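Local coordinates for protein fatty Acyl-Adenylate Ligase (Escherichia coli, PDB 3PBK) that belongs to the AMP-binding enzymes of the ANL clan and holds 5'-O-[(S)-(dodecanoyloxy)(hydroxy)phosphoryl]adenosine in a pocket, at residues A[221-226]-A[274-279]; A[303-308]-A[332-337]; A[310-315]-A[382-387]. All blocks are in the same frame, centred on the assembly; numbering follows the deposited sequence.

Interaction 1: residues A[221-226]-A[274-279]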
ATOM      1  N   VAL A 221       9.920   2.779 -11.836  1.00 20.07           N
ATOM      2  CA  VAL A 221      10.923   2.601 -10.798  1.00 20.46           C
ATOM      3  C   VAL A 221      10.191   2.385  -9.481  1.00 19.72           C
ATOM      4  O   VAL A 221       9.351   3.200  -9.103  1.00 20.04           O
ATOM      5  CB  VAL A 221      11.826   3.853 -10.682  1.00 20.32           C
ATOM      6  CG1 VAL A 221      12.832   3.695  -9.547  1.00 19.74           C
ATOM      7  CG2 VAL A 221      12.533   4.125 -12.000  1.00 20.69           C
ATOM      8  N   SER A 222      10.488   1.293  -8.788  1.00 19.07           N
ATOM      9  CA  SER A 222       9.837   1.026  -7.508  1.00 19.28           C
ATOM     10  C   SER A 222      10.811   0.528  -6.456  1.00 19.65           C
ATOM     11  O   SER A 222      11.739  -0.218  -6.759  1.00 20.31           O
ATOM     12  CB  SER A 222       8.708   0.007  -7.669  1.00 19.16           C
ATOM     13  OG  SER A 222       8.345  -0.555  -6.420  1.00 18.61           O
ATOM     14  N   TRP A 223      10.601   0.951  -5.217  1.00 19.58           N
ATOM     15  CA  TRP A 223      11.327   0.374  -4.102  1.00 19.81           C
ATOM     16  C   TRP A 223      10.334  -0.331  -3.172  1.00 20.72           C
ATOM     17  O   TRP A 223      10.718  -0.874  -2.136  1.00 22.49           O
ATOM     18  CB  TRP A 223      12.149   1.436  -3.361  1.00 20.43           C
ATOM     19  CG  TRP A 223      11.357   2.623  -2.906  1.00 20.10           C
ATOM     20  CD1 TRP A 223      11.289   3.842  -3.510  1.00 20.15           C
ATOM     21  CD2 TRP A 223      10.512   2.702  -1.751  1.00 20.21           C
ATOM     22  NE1 TRP A 223      10.451   4.674  -2.810  1.00 19.47           N
ATOM     23  CE2 TRP A 223       9.960   3.996  -1.727  1.00 20.36           C
ATOM     24  CE3 TRP A 223      10.164   1.801  -0.742  1.00 20.02           C
ATOM     25  CZ2 TRP A 223       9.084   4.412  -0.726  1.00 20.84           C
ATOM     26  CZ3 TRP A 223       9.298   2.217   0.244  1.00 19.52           C
ATOM     27  CH2 TRP A 223       8.767   3.507   0.250  1.00 20.40           C
ATOM     28  N   LEU A 224       9.059  -0.341  -3.565  1.00 20.00           N
ATOM     29  CA  LEU A 224       7.991  -0.928  -2.757  1.00 19.90           C
ATOM     30  C   LEU A 224       8.080  -2.446  -2.672  1.00 21.76           C
ATOM     31  O   LEU A 224       8.570  -3.104  -3.596  1.00 22.41           O
ATOM     32  CB  LEU A 224       6.634  -0.545  -3.328  1.00 19.77           C
ATOM     33  CG  LEU A 224       6.440   0.941  -3.580  1.00 19.75           C
ATOM     34  CD1 LEU A 224       5.291   1.164  -4.531  1.00 20.20           C
ATOM     35  CD2 LEU A 224       6.210   1.659  -2.273  1.00 19.39           C
ATOM     36  N   PRO A 225       7.583  -3.018  -1.565  1.00 22.93           N
ATOM     37  CA  PRO A 225       7.633  -4.469  -1.343  1.00 22.96           C
ATOM     38  C   PRO A 225       6.583  -5.167  -2.185  1.00 22.35           C
ATOM     39  O   PRO A 225       5.503  -4.610  -2.370  1.00 22.38           O
ATOM     40  CB  PRO A 225       7.252  -4.613   0.134  1.00 23.65           C
ATOM     41  CG  PRO A 225       7.104  -3.214   0.679  1.00 23.54           C
ATOM     42  CD  PRO A 225       6.880  -2.316  -0.480  1.00 22.81           C
ATOM     43  N   PHE A 226       6.876  -6.365  -2.677  1.00 22.83           N
ATOM     44  CA  PHE A 226       5.868  -7.112  -3.426  1.00 21.98           C
ATOM     45  C   PHE A 226       4.779  -7.627  -2.501  1.00 21.67           C
ATOM     46  O   PHE A 226       3.714  -8.031  -2.953  1.00 21.25           O
ATOM     47  CB  PHE A 226       6.492  -8.255  -4.235  1.00 21.62           C
ATOM     48  CG  PHE A 226       7.339  -7.787  -5.395  1.00 21.56           C
ATOM     49  CD1 PHE A 226       7.076  -6.586  -6.024  1.00 21.39           C
ATOM     50  CD2 PHE A 226       8.384  -8.554  -5.864  1.00 21.46           C
ATOM     51  CE1 PHE A 226       7.846  -6.161  -7.080  1.00 20.54           C
ATOM     52  CE2 PHE A 226       9.147  -8.128  -6.925  1.00 20.65           C
ATOM     53  CZ  PHE A 226       8.879  -6.935  -7.527  1.00 20.39           C
ATOM     54  N   VAL A 274       5.908   5.600  -7.855  1.00 18.02           N
ATOM     55  CA  VAL A 274       4.907   5.972  -6.875  1.00 18.65           C
ATOM     56  C   VAL A 274       5.351   5.462  -5.522  1.00 19.20           C
ATOM     57  O   VAL A 274       5.901   4.369  -5.422  1.00 19.90           O
ATOM     58  CB  VAL A 274       3.508   5.399  -7.224  1.00 19.14           C
ATOM     59  CG1 VAL A 274       2.468   5.878  -6.219  1.00 19.33           C
ATOM     60  CG2 VAL A 274       3.096   5.788  -8.636  1.00 16.78           C
ATOM     61  N   ALA A 275       5.121   6.266  -4.490  1.00 19.66           N
ATOM     62  CA  ALA A 275       5.497   5.922  -3.130  1.00 19.13           C
ATOM     63  C   ALA A 275       4.457   6.497  -2.181  1.00 19.90           C
ATOM     64  O   ALA A 275       3.661   7.344  -2.577  1.00 19.80           O
ATOM     65  CB  ALA A 275       6.862   6.497  -2.822  1.00 19.49           C
ATOM     66  N   PRO A 276       4.461   6.046  -0.920  1.00 20.02           N
ATOM     67  CA  PRO A 276       3.631   6.646   0.129  1.00 20.28           C
ATOM     68  C   PRO A 276       4.183   8.007   0.553  1.00 20.37           C
ATOM     69  O   PRO A 276       5.349   8.299   0.298  1.00 20.74           O
ATOM     70  CB  PRO A 276       3.782   5.667   1.297  1.00 21.48           C
ATOM     71  CG  PRO A 276       4.540   4.493   0.769  1.00 21.05           C
ATOM     72  CD  PRO A 276       5.311   4.970  -0.396  1.00 20.70           C
ATOM     73  N   PRO A 277       3.363   8.826   1.217  1.00 19.43           N
ATOM     74  CA  PRO A 277       3.779  10.139   1.700  1.00 19.25           C
ATOM     75  C   PRO A 277       5.162  10.137   2.334  1.00 21.76           C
ATOM     76  O   PRO A 277       5.963  11.023   2.033  1.00 22.57           O
ATOM     77  CB  PRO A 277       2.736  10.446   2.759  1.00 18.72           C
ATOM     78  CG  PRO A 277       1.539   9.809   2.261  1.00 20.27           C
ATOM     79  CD  PRO A 277       1.972   8.539   1.584  1.00 20.34           C
ATOM     80  N   PHE A 278       5.445   9.168   3.198  1.00 22.44           N
ATOM     81  CA  PHE A 278       6.724   9.149   3.907  1.00 23.23           C
ATOM     82  C   PHE A 278       7.913   8.856   2.999  1.00 23.05           C
ATOM     83  O   PHE A 278       9.028   9.269   3.298  1.00 24.45           O
ATOM     84  CB  PHE A 278       6.708   8.157   5.083  1.00 24.83           C
ATOM     85  CG  PHE A 278       6.784   6.716   4.665  1.00 24.86           C
ATOM     86  CD1 PHE A 278       8.009   6.131   4.377  1.00 23.99           C
ATOM     87  CD2 PHE A 278       5.626   5.947   4.562  1.00 26.29           C
ATOM     88  CE1 PHE A 278       8.088   4.802   3.984  1.00 24.94           C
ATOM     89  CE2 PHE A 278       5.689   4.615   4.174  1.00 27.34           C
ATOM     90  CZ  PHE A 278       6.925   4.039   3.881  1.00 26.50           C
ATOM     91  N   GLY A 279       7.695   8.137   1.906  1.00 21.70           N
ATOM     92  CA  GLY A 279       8.784   7.876   0.986  1.00 21.65           C
ATOM     93  C   GLY A 279       9.377   9.174   0.481  1.00 21.22           C
ATOM     94  O   GLY A 279      10.581   9.292   0.274  1.00 21.01           O
TER
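With chi1 at 54°, Trp223 places CG in the crowded position between its backbone N and carbonyl carbon, and the indole consequently reaches across to 274-279. Phe278 makes the same choice (chi1 74°), which brings its ring up to the six-membered part of the indole. Leu224 instead sets CG anti to the carbonyl carbon, beside the backbone N (chi1 -51°), on a CB already directed at the partner segment. The indole meets its partners with CZ2 and CH2: CZ2 lies 3.7 Å from Ala275 CB, and CH2 stands tip to tip with Pro276, 3.8 Å from its CD. The two aromatic side chains cross obliquely, Phe278 CE1 being 4.0 Å from Trp223 CH2. Gly279, with no side chain to interpose, brings its CA to 3.9 Å from Trp223 CZ2. The contact lies at and just beyond the C-terminal ends of strands 220-222 and 272-275, neighbours in the parallel part of the large mixed sheet; they still share a backbone hydrogen bond between Val221 and Val272, and Pro276 leads directly into helix 277-285. The side chain of Val274 comes to about 4 Å from the bound 1ZZ. Leu224 works beside the indole, its CD2 covering one indole face near the rim while also meeting Pro276 CD tip to tip. Its other methyl, CD1, packs 3.4 Å from the backbone O of Val274. An ST turn shapes this segment as it leaves the strand, Leu224 N donating to Ser222 OG at 3.0 Å. Outside the pair, Trp223 stacks on Phe254 and meets Trp261 edge-to-face, and Met230 of helix 229-241 touches both Leu224 and Pro276.

Interaction 2: residues A[303-308]-A[332-337]. With 1ZZ (5'-O-[(S)-(dodecanoyloxy)(hydroxy)phosphoryl]adenosine), chain C.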
ATOM      1  N   ALA A 303       5.240  11.424 -10.616  1.00 19.27           N
ATOM      2  CA  ALA A 303       5.551  11.069  -9.231  1.00 18.89           C
ATOM      3  C   ALA A 303       4.257  10.937  -8.418  1.00 18.18           C
ATOM      4  O   ALA A 303       3.631  11.932  -8.055  1.00 17.87           O
ATOM      5  CB  ALA A 303       6.479  12.104  -8.610  1.00 18.57           C
ATOM      6  N   GLY A 304       3.860   9.698  -8.147  1.00 17.89           N
ATOM      7  CA  GLY A 304       2.595   9.431  -7.492  1.00 17.93           C
ATOM      8  C   GLY A 304       2.684   9.330  -5.983  1.00 18.12           C
ATOM      9  O   GLY A 304       3.710   8.922  -5.434  1.00 18.35           O
ATOM     10  N   ILE A 305       1.605   9.714  -5.309  1.00 17.62           N
ATOM     11  CA  ILE A 305       1.529   9.603  -3.862  1.00 17.75           C
ATOM     12  C   ILE A 305       0.177   9.053  -3.478  1.00 17.88           C
ATOM     13  O   ILE A 305      -0.842   9.507  -3.983  1.00 17.81           O
ATOM     14  CB  ILE A 305       1.669  10.959  -3.167  1.00 18.11           C
ATOM     15  CG1 ILE A 305       2.764  11.800  -3.818  1.00 18.69           C
ATOM     16  CG2 ILE A 305       1.927  10.767  -1.691  1.00 18.20           C
ATOM     17  CD1 ILE A 305       2.236  12.843  -4.795  1.00 18.21           C
ATOM     18  N   GLY A 306       0.172   8.081  -2.575  1.00 18.10           N
ATOM     19  CA  GLY A 306      -1.061   7.523  -2.060  1.00 18.79           C
ATOM     20  C   GLY A 306      -0.712   6.547  -0.960  1.00 21.44           C
ATOM     21  O   GLY A 306       0.449   6.480  -0.566  1.00 22.14           O
ATOM     22  N   ALA A 307      -1.709   5.803  -0.477  1.00 21.74           N
ATOM     23  CA  ALA A 307      -1.544   4.778   0.559  1.00 22.53           C
ATOM     24  C   ALA A 307      -1.954   5.266   1.954  1.00 24.01           C
ATOM     25  O   ALA A 307      -2.417   4.482   2.791  1.00 25.56           O
ATOM     26  CB  ALA A 307      -0.122   4.218   0.572  1.00 22.95           C
ATOM     27  N   GLU A 308      -1.785   6.559   2.198  1.00 22.80           N
ATOM     28  CA  GLU A 308      -2.115   7.154   3.482  1.00 22.99           C
ATOM     29  C   GLU A 308      -2.485   8.579   3.173  1.00 21.95           C
ATOM     30  O   GLU A 308      -2.180   9.054   2.080  1.00 22.10           O
ATOM     31  CB  GLU A 308      -0.904   7.099   4.417  1.00 25.32           C
ATOM     32  CG  GLU A 308      -0.541   5.676   4.823  1.00 30.50           C
ATOM     33  CD  GLU A 308       0.842   5.559   5.428  1.00 38.02           C
ATOM     34  OE1 GLU A 308       1.100   6.274   6.425  1.00 41.30           O
ATOM     35  OE2 GLU A 308       1.660   4.743   4.915  1.00 37.59           O
ATOM     36  N   PHE A 332       3.659  15.678  -9.798  1.00 19.27           N
ATOM     37  CA  PHE A 332       2.972  15.087  -8.649  1.00 19.03           C
ATOM     38  C   PHE A 332       1.586  14.590  -9.003  1.00 19.00           C
ATOM     39  O   PHE A 332       0.772  15.313  -9.584  1.00 19.09           O
ATOM     40  CB  PHE A 332       2.847  16.088  -7.498  1.00 18.89           C
ATOM     41  CG  PHE A 332       3.992  16.045  -6.532  1.00 19.84           C
ATOM     42  CD1 PHE A 332       4.534  14.831  -6.134  1.00 19.65           C
ATOM     43  CD2 PHE A 332       4.524  17.217  -6.012  1.00 19.88           C
ATOM     44  CE1 PHE A 332       5.593  14.785  -5.239  1.00 19.82           C
ATOM     45  CE2 PHE A 332       5.579  17.183  -5.120  1.00 20.30           C
ATOM     46  CZ  PHE A 332       6.116  15.965  -4.730  1.00 20.78           C
HETATM   47  N   MSE A 333       1.312  13.347  -8.635  1.00 18.72           N
HETATM   48  CA  MSE A 333      -0.014  12.807  -8.834  1.00 18.38           C
HETATM   49  C   MSE A 333      -0.519  12.089  -7.601  1.00 17.24           C
HETATM   50  O   MSE A 333      -0.246  10.910  -7.398  1.00 17.62           O
HETATM   51  CB  MSE A 333      -0.061  11.892 -10.053  1.00 18.87           C
HETATM   52  CG  MSE A 333      -1.454  11.843 -10.672  1.00 20.84           C
HETATM   53 SE   MSE A 333      -1.637  10.598 -12.169  1.00 37.59          SE
HETATM   54  CE  MSE A 333      -1.274   8.963 -11.183  1.00 20.54           C
ATOM     55  N   PRO A 334      -1.253  12.810  -6.759  1.00 16.13           N
ATOM     56  CA  PRO A 334      -1.919  12.161  -5.640  1.00 16.78           C
ATOM     57  C   PRO A 334      -2.957  11.183  -6.160  1.00 16.62           C
ATOM     58  O   PRO A 334      -3.686  11.506  -7.093  1.00 16.46           O
ATOM     59  CB  PRO A 334      -2.598  13.327  -4.924  1.00 16.66           C
ATOM     60  CG  PRO A 334      -1.788  14.511  -5.289  1.00 16.13           C
ATOM     61  CD  PRO A 334      -1.383  14.270  -6.707  1.00 16.78           C
ATOM     62  N   CYS A 335      -3.015  10.000  -5.557  1.00 16.87           N
ATOM     63  CA  CYS A 335      -3.969   8.970  -5.952  1.00 16.83           C
ATOM     64  C   CYS A 335      -4.474   8.155  -4.754  1.00 16.08           C
ATOM     65  O   CYS A 335      -3.869   8.167  -3.687  1.00 16.48           O
ATOM     66  CB  CYS A 335      -3.319   8.042  -6.960  1.00 17.01           C
ATOM     67  SG  CYS A 335      -1.938   7.172  -6.259  1.00 16.32           S
ATOM     68  N   TYR A 336      -5.579   7.443  -4.951  1.00 15.36           N
ATOM     69  CA  TYR A 336      -6.248   6.715  -3.880  1.00 15.45           C
ATOM     70  C   TYR A 336      -6.570   5.285  -4.295  1.00 16.26           C
ATOM     71  O   TYR A 336      -6.860   5.021  -5.463  1.00 16.02           O
ATOM     72  CB  TYR A 336      -7.540   7.426  -3.534  1.00 15.03           C
ATOM     73  CG  TYR A 336      -8.457   6.678  -2.604  1.00 15.11           C
ATOM     74  CD1 TYR A 336      -8.034   6.286  -1.342  1.00 16.03           C
ATOM     75  CD2 TYR A 336      -9.762   6.402  -2.970  1.00 14.58           C
ATOM     76  CE1 TYR A 336      -8.876   5.626  -0.481  1.00 15.65           C
ATOM     77  CE2 TYR A 336     -10.614   5.745  -2.114  1.00 14.69           C
ATOM     78  CZ  TYR A 336     -10.163   5.360  -0.872  1.00 14.95           C
ATOM     79  OH  TYR A 336     -11.009   4.704  -0.027  1.00 14.94           O
ATOM     80  N   GLY A 337      -6.527   4.359  -3.341  1.00 16.65           N
ATOM     81  CA  GLY A 337      -6.830   2.966  -3.627  1.00 16.76           C
ATOM     82  C   GLY A 337      -6.908   2.083  -2.396  1.00 18.18           C
ATOM     83  O   GLY A 337      -6.695   2.544  -1.280  1.00 18.79           O
TER
HETATM   84  P   1ZZ C   1      -3.922  -0.950   0.720  1.00 26.52           P
HETATM   85  C1  1ZZ C   1       2.325   2.130 -12.404  1.00 17.34           C
HETATM   86  N1  1ZZ C   1      -5.423   5.061   1.694  1.00 22.26           N
HETATM   87  O1  1ZZ C   1      -2.242   1.603  -0.623  1.00 25.44           O
HETATM   88  C2  1ZZ C   1       1.033   2.158 -11.633  1.00 15.47           C
HETATM   89  N2  1ZZ C   1      -4.682   5.916  -0.212  1.00 20.15           N
HETATM   90  O2  1ZZ C   1      -3.419  -0.408  -0.756  1.00 25.21           O
HETATM   91  C3  1ZZ C   1       1.101   2.433 -10.134  1.00 16.00           C
HETATM   92  N3  1ZZ C   1      -6.019   7.316   2.737  1.00 21.20           N
HETATM   93  O3  1ZZ C   1      -5.179  -1.923   0.755  1.00 23.68           O
HETATM   94  C4  1ZZ C   1      -0.266   2.637  -9.455  1.00 15.93           C
HETATM   95  N4  1ZZ C   1      -5.569   9.142   1.380  1.00 21.68           N
HETATM   96  O4  1ZZ C   1      -2.911  -1.621   1.366  1.00 28.96           O
HETATM   97  C5  1ZZ C   1      -0.409   3.328  -8.094  1.00 15.37           C
HETATM   98  N5  1ZZ C   1      -4.630   8.795  -0.841  1.00 18.40           N
HETATM   99  O5  1ZZ C   1      -4.344   0.327   1.579  1.00 25.00           O
HETATM  100  C6  1ZZ C   1      -1.646   2.879  -7.360  1.00 15.04           C
HETATM  101  O6  1ZZ C   1      -5.237   2.876   2.267  1.00 24.70           O
HETATM  102  C7  1ZZ C   1      -2.419   3.832  -6.484  1.00 16.79           C
HETATM  103  O7  1ZZ C   1      -8.010   4.096   4.085  1.00 23.83           O
HETATM  104  C8  1ZZ C   1      -3.155   3.239  -5.304  1.00 17.20           C
HETATM  105  O8  1ZZ C   1      -8.743   2.174   2.102  1.00 20.04           O
HETATM  106  C9  1ZZ C   1      -2.891   3.778  -3.891  1.00 18.91           C
HETATM  107  C10 1ZZ C   1      -2.642   2.832  -2.743  1.00 21.16           C
HETATM  108  C11 1ZZ C   1      -3.256   1.519  -2.523  1.00 21.86           C
HETATM  109  C12 1ZZ C   1      -3.076   0.972  -1.186  1.00 24.75           C
HETATM  110  C13 1ZZ C   1      -5.726   0.556   1.672  1.00 23.61           C
HETATM  111  C14 1ZZ C   1      -6.187   1.805   2.434  1.00 22.44           C
HETATM  112  C15 1ZZ C   1      -7.439   2.637   2.102  1.00 21.35           C
HETATM  113  C16 1ZZ C   1      -7.215   3.806   2.965  1.00 23.43           C
HETATM  114  C17 1ZZ C   1      -5.768   4.088   2.756  1.00 24.49           C
HETATM  115  C18 1ZZ C   1      -4.906   4.760   0.504  1.00 21.80           C
HETATM  116  C19 1ZZ C   1      -5.104   6.970   0.599  1.00 20.43           C
HETATM  117  C20 1ZZ C   1      -5.539   6.489   1.738  1.00 20.85           C
HETATM  118  C21 1ZZ C   1      -6.008   8.654   2.509  1.00 21.86           C
HETATM  119  C22 1ZZ C   1      -5.094   8.277   0.384  1.00 20.27           C
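Strands 302-305 and 332-337 are zipped in parallel by three backbone hydrogen bonds. The backbone N of Met333, modelled as selenomethionine, donates to Ala303 O at 2.8 Å (N-H...O angle 158°), and Ile305 N returns the bond to Met333 O at 3.0 Å and is just as straight. Both donors sit above the plane of the carbonyl they address. The third bond, Cys335 N to Ile305 O at 2.7 Å, lies nearly along the C=O axis (165°). Ala303, Ile305, Phe332 and Pro334 face the same side of the sheet; there Ile305 crosses the Phe332 ring obliquely, its CD1 3.3 Å from Phe332 CD1. Leu315, Phe318 and Ala319 of helix 312-322 close over Phe332, making this the compact, buried part of the contact. Beyond Gly306 the pairing loosens: Ala307 and Glu308 turn away and are partly exposed, while Tyr336 and Gly337 continue without touching them, and the ligand 1ZZ occupies this end. Cys335 serves it twice. Its backbone O accepts a hydrogen bond from 1ZZ N5 at 3.0 Å, and its SG, held between backbone N and carbonyl carbon (chi1 63°), lies 3.4 Å from 1ZZ C7 in the acyl chain. Tyr336 presents a ring edge, with CD1 3.6 Å from 1ZZ C19, which is in the plane of the phenol ring. Asp444 OD2 is hydrogen-bonded to Tyr336 OH and its OD1 to the ligand, consistent with Asp444 holding phenol and ligand in a fixed relation. The whole is a beta-alpha-beta unit, strand 302-305, helix 312-322 and strand 332-337, in which Gly306 to Glu308, following the first strand, and Cys335 to Gly337, ending the second, form part of the ligand pocket in this AMP-binding fold.

Interaction 3: residues A[310-315]-A[382-387]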
ATOM      1  N   ILE A 310      -2.444  12.206   2.318  1.00 19.81           N
ATOM      2  CA  ILE A 310      -1.313  12.921   1.762  1.00 18.97           C
ATOM      3  C   ILE A 310      -1.130  14.268   2.437  1.00 18.91           C
ATOM      4  O   ILE A 310      -2.098  14.992   2.658  1.00 18.97           O
ATOM      5  CB  ILE A 310      -1.498  13.135   0.260  1.00 18.78           C
ATOM      6  CG1 ILE A 310      -1.538  11.787  -0.459  1.00 18.52           C
ATOM      7  CG2 ILE A 310      -0.387  14.007  -0.293  1.00 18.04           C
ATOM      8  CD1 ILE A 310      -2.138  11.859  -1.840  1.00 17.60           C
ATOM      9  N   SER A 311       0.114  14.600   2.771  1.00 18.92           N
ATOM     10  CA  SER A 311       0.428  15.928   3.278  1.00 19.30           C
ATOM     11  C   SER A 311       0.851  16.856   2.150  1.00 19.16           C
ATOM     12  O   SER A 311       1.949  16.722   1.608  1.00 19.49           O
ATOM     13  CB  SER A 311       1.545  15.869   4.320  1.00 20.55           C
ATOM     14  OG  SER A 311       1.977  17.177   4.694  1.00 20.21           O
ATOM     15  N   ALA A 312      -0.019  17.799   1.799  1.00 18.65           N
ATOM     16  CA  ALA A 312       0.327  18.798   0.795  1.00 18.61           C
ATOM     17  C   ALA A 312       1.605  19.501   1.212  1.00 20.05           C
ATOM     18  O   ALA A 312       2.541  19.644   0.428  1.00 20.40           O
ATOM     19  CB  ALA A 312      -0.790  19.806   0.642  1.00 17.18           C
ATOM     20  N   GLU A 313       1.621  19.932   2.468  1.00 20.41           N
ATOM     21  CA  GLU A 313       2.737  20.650   3.052  1.00 20.32           C
ATOM     22  C   GLU A 313       4.064  19.968   2.790  1.00 21.38           C
ATOM     23  O   GLU A 313       5.032  20.611   2.383  1.00 22.51           O
ATOM     24  CB  GLU A 313       2.527  20.767   4.549  1.00 20.69           C
ATOM     25  CG  GLU A 313       3.585  21.557   5.252  1.00 21.95           C
ATOM     26  CD  GLU A 313       3.225  21.792   6.699  1.00 25.04           C
ATOM     27  OE1 GLU A 313       2.048  21.534   7.061  1.00 23.53           O
ATOM     28  OE2 GLU A 313       4.117  22.231   7.469  1.00 28.59           O
ATOM     29  N   GLN A 314       4.114  18.663   3.036  1.00 21.14           N
ATOM     30  CA  GLN A 314       5.345  17.912   2.828  1.00 21.81           C
ATOM     31  C   GLN A 314       5.730  17.929   1.364  1.00 21.69           C
ATOM     32  O   GLN A 314       6.848  18.294   1.004  1.00 22.37           O
ATOM     33  CB  GLN A 314       5.195  16.467   3.293  1.00 21.23           C
ATOM     34  CG  GLN A 314       5.534  16.242   4.734  1.00 20.86           C
ATOM     35  CD  GLN A 314       4.937  14.958   5.264  1.00 21.28           C
ATOM     36  OE1 GLN A 314       4.471  14.905   6.404  1.00 21.61           O
ATOM     37  NE2 GLN A 314       4.936  13.916   4.436  1.00 20.39           N
ATOM     38  N   LEU A 315       4.791  17.527   0.517  1.00 21.30           N
ATOM     39  CA  LEU A 315       5.072  17.429  -0.905  1.00 21.87           C
ATOM     40  C   LEU A 315       5.638  18.748  -1.420  1.00 22.21           C
ATOM     41  O   LEU A 315       6.540  18.760  -2.259  1.00 22.04           O
ATOM     42  CB  LEU A 315       3.833  16.967  -1.675  1.00 20.13           C
ATOM     43  CG  LEU A 315       3.521  15.513  -1.309  1.00 19.66           C
ATOM     44  CD1 LEU A 315       2.275  15.036  -2.000  1.00 20.04           C
ATOM     45  CD2 LEU A 315       4.690  14.599  -1.641  1.00 19.01           C
ATOM     46  N   THR A 382      -6.355  21.036   5.426  1.00 14.85           N
ATOM     47  CA  THR A 382      -6.125  20.945   3.984  1.00 14.20           C
ATOM     48  C   THR A 382      -6.230  19.502   3.522  1.00 13.69           C
ATOM     49  O   THR A 382      -5.570  18.630   4.079  1.00 14.13           O
ATOM     50  CB  THR A 382      -4.719  21.418   3.611  1.00 13.51           C
ATOM     51  OG1 THR A 382      -4.533  22.767   4.035  1.00 14.10           O
ATOM     52  CG2 THR A 382      -4.530  21.343   2.118  1.00 13.59           C
ATOM     53  N   PHE A 383      -7.044  19.243   2.506  1.00 13.23           N
ATOM     54  CA  PHE A 383      -7.151  17.892   1.962  1.00 13.53           C
ATOM     55  C   PHE A 383      -6.685  17.826   0.513  1.00 13.12           C
ATOM     56  O   PHE A 383      -6.863  18.770  -0.243  1.00 13.47           O
ATOM     57  CB  PHE A 383      -8.574  17.356   2.128  1.00 14.25           C
ATOM     58  CG  PHE A 383      -8.952  17.126   3.556  1.00 14.68           C
ATOM     59  CD1 PHE A 383      -8.420  16.057   4.261  1.00 15.18           C
ATOM     60  CD2 PHE A 383      -9.812  17.992   4.211  1.00 15.09           C
ATOM     61  CE1 PHE A 383      -8.748  15.849   5.592  1.00 15.65           C
ATOM     62  CE2 PHE A 383     -10.145  17.793   5.545  1.00 15.15           C
ATOM     63  CZ  PHE A 383      -9.616  16.723   6.234  1.00 15.63           C
ATOM     64  N   VAL A 384      -6.068  16.719   0.131  1.00 13.08           N
ATOM     65  CA  VAL A 384      -5.529  16.614  -1.216  1.00 13.54           C
ATOM     66  C   VAL A 384      -6.538  16.016  -2.197  1.00 14.74           C
ATOM     67  O   VAL A 384      -7.213  15.039  -1.894  1.00 14.20           O
ATOM     68  CB  VAL A 384      -4.212  15.819  -1.225  1.00 14.34           C
ATOM     69  CG1 VAL A 384      -3.705  15.617  -2.631  1.00 14.21           C
ATOM     70  CG2 VAL A 384      -3.175  16.537  -0.399  1.00 15.08           C
ATOM     71  N   ASN A 385      -6.653  16.634  -3.364  1.00 13.98           N
ATOM     72  CA  ASN A 385      -7.501  16.137  -4.440  1.00 15.09           C
ATOM     73  C   ASN A 385      -6.965  14.803  -4.958  1.00 15.04           C
ATOM     74  O   ASN A 385      -5.844  14.725  -5.454  1.00 14.83           O
ATOM     75  CB  ASN A 385      -7.553  17.176  -5.566  1.00 14.96           C
ATOM     76  CG  ASN A 385      -8.579  16.846  -6.635  1.00 15.72           C
ATOM     77  OD1 ASN A 385      -8.670  15.710  -7.109  1.00 15.97           O
ATOM     78  ND2 ASN A 385      -9.347  17.853  -7.039  1.00 15.97           N
ATOM     79  N   CYS A 386      -7.777  13.759  -4.841  1.00 15.42           N
ATOM     80  CA  CYS A 386      -7.359  12.411  -5.215  1.00 15.29           C
ATOM     81  C   CYS A 386      -8.015  11.931  -6.501  1.00 15.53           C
ATOM     82  O   CYS A 386      -7.983  10.748  -6.805  1.00 16.00           O
ATOM     83  CB  CYS A 386      -7.644  11.422  -4.086  1.00 14.57           C
ATOM     84  SG  CYS A 386      -6.539  11.595  -2.655  1.00 15.91           S
ATOM     85  N   GLY A 387      -8.612  12.844  -7.254  1.00 15.37           N
ATOM     86  CA  GLY A 387      -9.097  12.498  -8.577  1.00 16.01           C
ATOM     87  C   GLY A 387     -10.578  12.203  -8.634  1.00 16.00           C
ATOM     88  O   GLY A 387     -11.271  12.296  -7.621  1.00 15.49           O
TER
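The backbone leading into helix 312-322 passes the end of strand 380-384 with Ile310 and Val384 as the nearest residues, their CA atoms 6.3 Å apart. Both direct CB at the other segment, and their side chains cross at about a right angle. Val384 holds CG1 anti to its backbone N (chi1 176°) and CG2 beside it, and the two branches divide the work. CG2 meets Ile310 CG2 at 3.8 Å and also takes Ala312 CB at 4.2 Å. CG1 faces the far end of the isoleucine, 4.1 Å from Ile310 CD1. At the margin, Ala312 CB comes to 4.3 Å from Thr382 CG2. The contact thus packs the start of the helix of a beta-alpha-beta unit on the two-stranded antiparallel sheet 356-360/380-384. Side-chain-to-backbone bonds brace both segments: Ser311 is the N-cap of the helix, its OG accepting from Gln314 N at 3.1 Å. Past the strand, Asn385 OD1 closes an Asx turn by accepting from Gly387 N at 2.9 Å, with the donor in the carbonyl plane. Cys386, inside that turn, reaches Ile310 CD1 loosely with SG and touches the bound 1ZZ.

From the N terminus, interaction 1 comes first, closing 47 residues, mostly helical, between segments 221-226 and 274-279 before interaction 2 opens. The two are laced together within the large sheet, since strand 302-305 lies next to 272-275 and Ala275 N probably donates to Gly304 O (3.2 Å). Interaction 2 then closes 23 residues around helix 312-322. Interaction 3 starts within that span and ends far beyond it, at 382-387, so the two cross. Pro334 joins them: its CB lies 3.4 Å from Ile310 CD1 and from Val384 CG1. Interactions 1 and 2 join parts of the large sheet, while interaction 3 packs the start of helix 312-322 on the small antiparallel sheet, close to the ligand pocket.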